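Coenzyme A transferase (Yersinia pestis, PDB 3QLI) probably transfers coenzyme A between acyl-CoA thioesters and carboxylic acids such as acetate. Local coordinates at residues S34-G39 with K56-R61; Y97-T102 with N122-N127. All coordinates share one frame; numbering follows the deposited sequence.

Contact 1: S34-G39 with K56-R61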
# COMPACT_ATOMS: atom_id res chain seq x y z
N SER A 34 -38.84 -6.16 10.43
CA SER A 34 -40.01 -5.48 9.86
C SER A 34 -39.89 -3.97 9.84
O SER A 34 -40.58 -3.30 9.06
CB SER A 34 -41.28 -5.88 10.62
OG SER A 34 -41.29 -5.30 11.91
N SER A 35 -39.02 -3.40 10.67
CA SER A 35 -38.95 -1.94 10.76
C SER A 35 -37.77 -1.34 10.02
O SER A 35 -37.58 -0.13 10.06
CB SER A 35 -38.97 -1.47 12.21
OG SER A 35 -37.82 -1.96 12.88
N ILE A 36 -36.98 -2.17 9.35
CA ILE A 36 -35.89 -1.69 8.51
C ILE A 36 -36.47 -0.83 7.40
O ILE A 36 -37.38 -1.26 6.69
CB ILE A 36 -35.10 -2.88 7.89
CG1 ILE A 36 -34.41 -3.71 8.99
CG2 ILE A 36 -34.07 -2.36 6.89
CD1 ILE A 36 -33.82 -5.02 8.49
N ALA A 37 -35.98 0.40 7.27
CA ALA A 37 -36.50 1.32 6.25
C ALA A 37 -36.04 0.97 4.84
O ALA A 37 -34.93 0.44 4.65
CB ALA A 37 -36.10 2.77 6.58
N SER A 38 -36.89 1.24 3.85
CA SER A 38 -36.46 1.18 2.47
C SER A 38 -35.45 2.31 2.28
O SER A 38 -35.43 3.26 3.05
CB SER A 38 -37.66 1.36 1.53
OG SER A 38 -38.48 0.20 1.53
N GLY A 39 -34.63 2.22 1.24
CA GLY A 39 -33.65 3.27 0.99
C GLY A 39 -32.64 3.45 2.12
O GLY A 39 -32.06 4.53 2.27
N LYS A 56 -33.22 -14.86 6.13
CA LYS A 56 -34.39 -15.46 5.49
C LYS A 56 -35.60 -14.54 5.62
O LYS A 56 -36.34 -14.32 4.66
CB LYS A 56 -34.70 -16.84 6.07
CG LYS A 56 -35.97 -17.48 5.50
CD LYS A 56 -36.22 -18.85 6.13
CE LYS A 56 -37.55 -19.43 5.67
NZ LYS A 56 -37.43 -20.06 4.33
N ALA A 57 -35.80 -13.99 6.82
CA ALA A 57 -36.95 -13.12 7.07
C ALA A 57 -36.86 -11.82 6.23
O ALA A 57 -37.87 -11.31 5.73
CB ALA A 57 -37.07 -12.80 8.56
N LEU A 58 -35.66 -11.28 6.09
CA LEU A 58 -35.48 -10.10 5.27
C LEU A 58 -35.78 -10.42 3.80
O LEU A 58 -36.45 -9.65 3.12
CB LEU A 58 -34.07 -9.53 5.44
CG LEU A 58 -33.73 -8.24 4.69
CD1 LEU A 58 -34.80 -7.13 4.94
CD2 LEU A 58 -32.32 -7.77 5.10
N ALA A 59 -35.26 -11.54 3.30
CA ALA A 59 -35.51 -11.95 1.92
C ALA A 59 -37.01 -12.13 1.67
O ALA A 59 -37.54 -11.70 0.64
CB ALA A 59 -34.75 -13.24 1.59
N ASP A 60 -37.69 -12.78 2.61
CA ASP A 60 -39.13 -12.94 2.52
C ASP A 60 -39.85 -11.59 2.43
O ASP A 60 -40.83 -11.43 1.69
CB ASP A 60 -39.66 -13.75 3.71
CG ASP A 60 -39.18 -15.20 3.70
OD1 ASP A 60 -38.53 -15.63 2.72
OD2 ASP A 60 -39.47 -15.93 4.69
N ARG A 61 -39.33 -10.60 3.16
CA ARG A 61 -39.91 -9.27 3.13
C ARG A 61 -39.81 -8.65 1.73
O ARG A 61 -40.75 -8.01 1.25
CB ARG A 61 -39.24 -8.38 4.18
CG ARG A 61 -40.15 -7.33 4.73
CD ARG A 61 -39.49 -6.37 5.70
NE ARG A 61 -40.08 -5.06 5.51
CZ ARG A 61 -39.58 -3.91 5.94
NH1 ARG A 61 -38.46 -3.88 6.65
NH2 ARG A 61 -40.23 -2.78 5.67
O HOH W 1 -39.86 0.17 6.67

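Contact 2: Y97-T102 with N122-N127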
# COMPACT_ATOMS: atom_id res chain seq x y z
N TYR A 97 -24.10 -4.38 -2.32
CA TYR A 97 -22.97 -3.45 -2.37
C TYR A 97 -21.82 -4.23 -1.78
O TYR A 97 -21.38 -3.99 -0.66
CB TYR A 97 -23.29 -2.15 -1.61
CG TYR A 97 -24.03 -1.17 -2.51
CD1 TYR A 97 -23.43 0.02 -2.92
CD2 TYR A 97 -25.29 -1.48 -3.03
CE1 TYR A 97 -24.09 0.90 -3.77
CE2 TYR A 97 -25.95 -0.61 -3.90
CZ TYR A 97 -25.34 0.57 -4.26
OH TYR A 97 -25.98 1.45 -5.12
N SER A 98 -21.36 -5.20 -2.56
CA SER A 98 -20.39 -6.18 -2.10
C SER A 98 -19.03 -5.52 -2.00
O SER A 98 -18.62 -4.79 -2.90
CB SER A 98 -20.33 -7.33 -3.10
OG SER A 98 -21.62 -7.64 -3.59
N MET A 99 -18.33 -5.80 -0.91
CA MET A 99 -17.01 -5.23 -0.71
C MET A 99 -15.89 -6.24 -0.96
O MET A 99 -14.72 -5.88 -1.01
CB MET A 99 -16.95 -4.56 0.66
CG MET A 99 -18.00 -3.44 0.73
SD MET A 99 -18.18 -2.59 2.30
CE MET A 99 -16.76 -1.50 2.28
N PHE A 100 -16.27 -7.52 -1.09
CA PHE A 100 -15.42 -8.58 -1.65
C PHE A 100 -16.26 -9.21 -2.74
O PHE A 100 -17.47 -9.37 -2.57
CB PHE A 100 -15.19 -9.71 -0.64
CG PHE A 100 -14.10 -9.46 0.36
CD1 PHE A 100 -13.19 -8.43 0.21
CD2 PHE A 100 -13.97 -10.31 1.47
CE1 PHE A 100 -12.19 -8.23 1.16
CE2 PHE A 100 -12.97 -10.12 2.41
CZ PHE A 100 -12.08 -9.07 2.26
N VAL A 101 -15.65 -9.59 -3.85
CA VAL A 101 -16.37 -10.34 -4.88
C VAL A 101 -15.97 -11.82 -4.79
O VAL A 101 -14.85 -12.19 -5.13
CB VAL A 101 -16.12 -9.76 -6.30
CG1 VAL A 101 -16.78 -10.63 -7.39
CG2 VAL A 101 -16.63 -8.32 -6.38
N THR A 102 -16.88 -12.66 -4.28
CA THR A 102 -16.61 -14.08 -4.11
C THR A 102 -17.39 -14.92 -5.13
O THR A 102 -18.04 -14.38 -6.02
CB THR A 102 -16.97 -14.60 -2.69
OG1 THR A 102 -18.39 -14.79 -2.57
CG2 THR A 102 -16.50 -13.64 -1.60
N ASN A 122 -22.94 -4.25 -7.10
CA ASN A 122 -22.29 -2.96 -7.09
C ASN A 122 -21.08 -2.96 -6.17
O ASN A 122 -21.17 -2.60 -5.00
CB ASN A 122 -23.26 -1.86 -6.68
CG ASN A 122 -23.10 -0.61 -7.52
OD1 ASN A 122 -21.99 -0.10 -7.70
ND2 ASN A 122 -24.21 -0.12 -8.06
N TYR A 123 -19.95 -3.38 -6.72
CA TYR A 123 -18.70 -3.41 -5.96
C TYR A 123 -18.36 -2.05 -5.37
O TYR A 123 -18.40 -1.04 -6.06
CB TYR A 123 -17.57 -3.89 -6.87
CG TYR A 123 -16.19 -3.88 -6.23
CD1 TYR A 123 -15.89 -4.74 -5.17
CD2 TYR A 123 -15.20 -3.05 -6.70
CE1 TYR A 123 -14.63 -4.73 -4.58
CE2 TYR A 123 -13.93 -3.04 -6.12
CZ TYR A 123 -13.65 -3.89 -5.07
OH TYR A 123 -12.40 -3.88 -4.52
N VAL A 124 -18.02 -2.04 -4.08
CA VAL A 124 -17.58 -0.83 -3.38
C VAL A 124 -16.09 -0.98 -3.10
O VAL A 124 -15.70 -1.78 -2.24
CB VAL A 124 -18.33 -0.66 -2.04
CG1 VAL A 124 -17.87 0.61 -1.32
CG2 VAL A 124 -19.85 -0.66 -2.27
N PRO A 125 -15.25 -0.25 -3.84
CA PRO A 125 -13.81 -0.46 -3.62
C PRO A 125 -13.39 0.02 -2.23
O PRO A 125 -13.85 1.07 -1.77
CB PRO A 125 -13.16 0.42 -4.70
CG PRO A 125 -14.26 0.63 -5.75
CD PRO A 125 -15.53 0.69 -4.94
N SER A 126 -12.54 -0.75 -1.56
CA SER A 126 -12.07 -0.35 -0.24
C SER A 126 -10.87 -1.19 0.15
O SER A 126 -10.55 -2.17 -0.51
CB SER A 126 -13.17 -0.56 0.80
OG SER A 126 -13.29 -1.94 1.15
N ASN A 127 -10.22 -0.78 1.25
CA ASN A 127 -9.33 -1.67 1.98
C ASN A 127 -10.07 -2.32 3.16
O ASN A 127 -10.71 -1.64 3.97
CB ASN A 127 -8.13 -0.90 2.52
CG ASN A 127 -7.26 -0.37 1.43
OD1 ASN A 127 -6.56 -1.13 0.77
ND2 ASN A 127 -7.29 0.93 1.23
O HOH W 2 -13.90 -3.38 -1.03

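Contact 1: S34-G39 with K56-R61
The R61 guanidinium meets the backbone of the loop 34-39 at one face and at its edge. S34 O sits over that face, 3.1 Å above the plane of the R61 group and not over its centre. S34 O lies 3.3 Å from R61 NH1, but the angle is too poor for a hydrogen bond. At the edge, in the plane, lie I36 CA and water 1. I36 O takes bonds from both NH1 and NH2. R61 NH1 donates to I36 O at 2.8 Å, in the carbonyl plane and on a lone pair, while I36 O stands 16° out of the guanidinium plane. The bond from R61 NH2 is weak. Water 1 donates to I36 O and accepts from R61 NH2, which closes a small ring of bonds. The arginine chain is bent at chi3 (145°), which sets NE off the extended line. NE pairs with D66 in a salt bridge, and NH1 also bonds V33 O, so NE, NH1 and NH2 each have a partner. Nearby, I36 CD1 touches L58 CD1 at 4.2 Å, and both side chains rest on L42 and L70. An arginine of helix 52-63 thus bonds the backbone of the loop that leads into strand 41-44, in the first strand-to-helix unit of the parallel alpha/beta sheet.

Contact 2: Y97-T102 with N122-N127
Y97 lies beside N122 and V124 and meets them from CB to its hydroxyl. Y97 CB is 3.8 Å from V124 CG2. Next along the ring, Y97 CD1 comes within 3.7 Å of V124 CG2, which approaches at the ring edge. One face of the ring takes N122 CB, which lies 3.9 Å from the centroid of the Y97 ring and almost on the normal, a CH-pi contact. The N122 amide is stacked with the ring, the planes 18° apart. At the tip, Y97 OH is 3.8 Å from N122 ND2. The amide has weak hydrogen bonds to S425 and T427 of the second subunit.

The backbones run alongside. V124 N donates to S98 O at 3.1 Å, and Y123 CA makes a CA-H...O contact with the same oxygen. M99 CG packs on V124 CB, and M99 CE reaches S126 OG at 3.7 Å. Water 2 donates to M99 O and V124 O and accepts from S126 OG, bridging the two segments. V101 CG2 meets Y123 CD1 at 3.9 Å. After helix 103-114 the chain thus returns and runs in parallel beside the end of edge strand 94-98, as an irregular extended segment. V101 borders R106 and E350, residues seen to bind CoA, while N122 and its neighbours meet the second subunit.

Both contacts lie within the N-terminal acetyl-CoA hydrolase/transferase domain, and contact 1 comes wholly before contact 2 in the sequence. Their centres are 22 Å apart, and their nearest atoms about 10 Å, so they do not touch. They are related through one six-stranded parallel sheet. Contact 1 joins the loop before strand 41-44 to helix 52-63, which follows that strand. Contact 2 lies at strand 94-98, an outermost strand of the sheet, with strand 70-74 between the two strands. Contact 1 lies away from the CoA-binding residues, and the second subunit does not touch its segments. It ties up an outlying part of the sheet. Contact 2 joins the sheet's edge to the neighbourhood of the CoA site and to the second subunit.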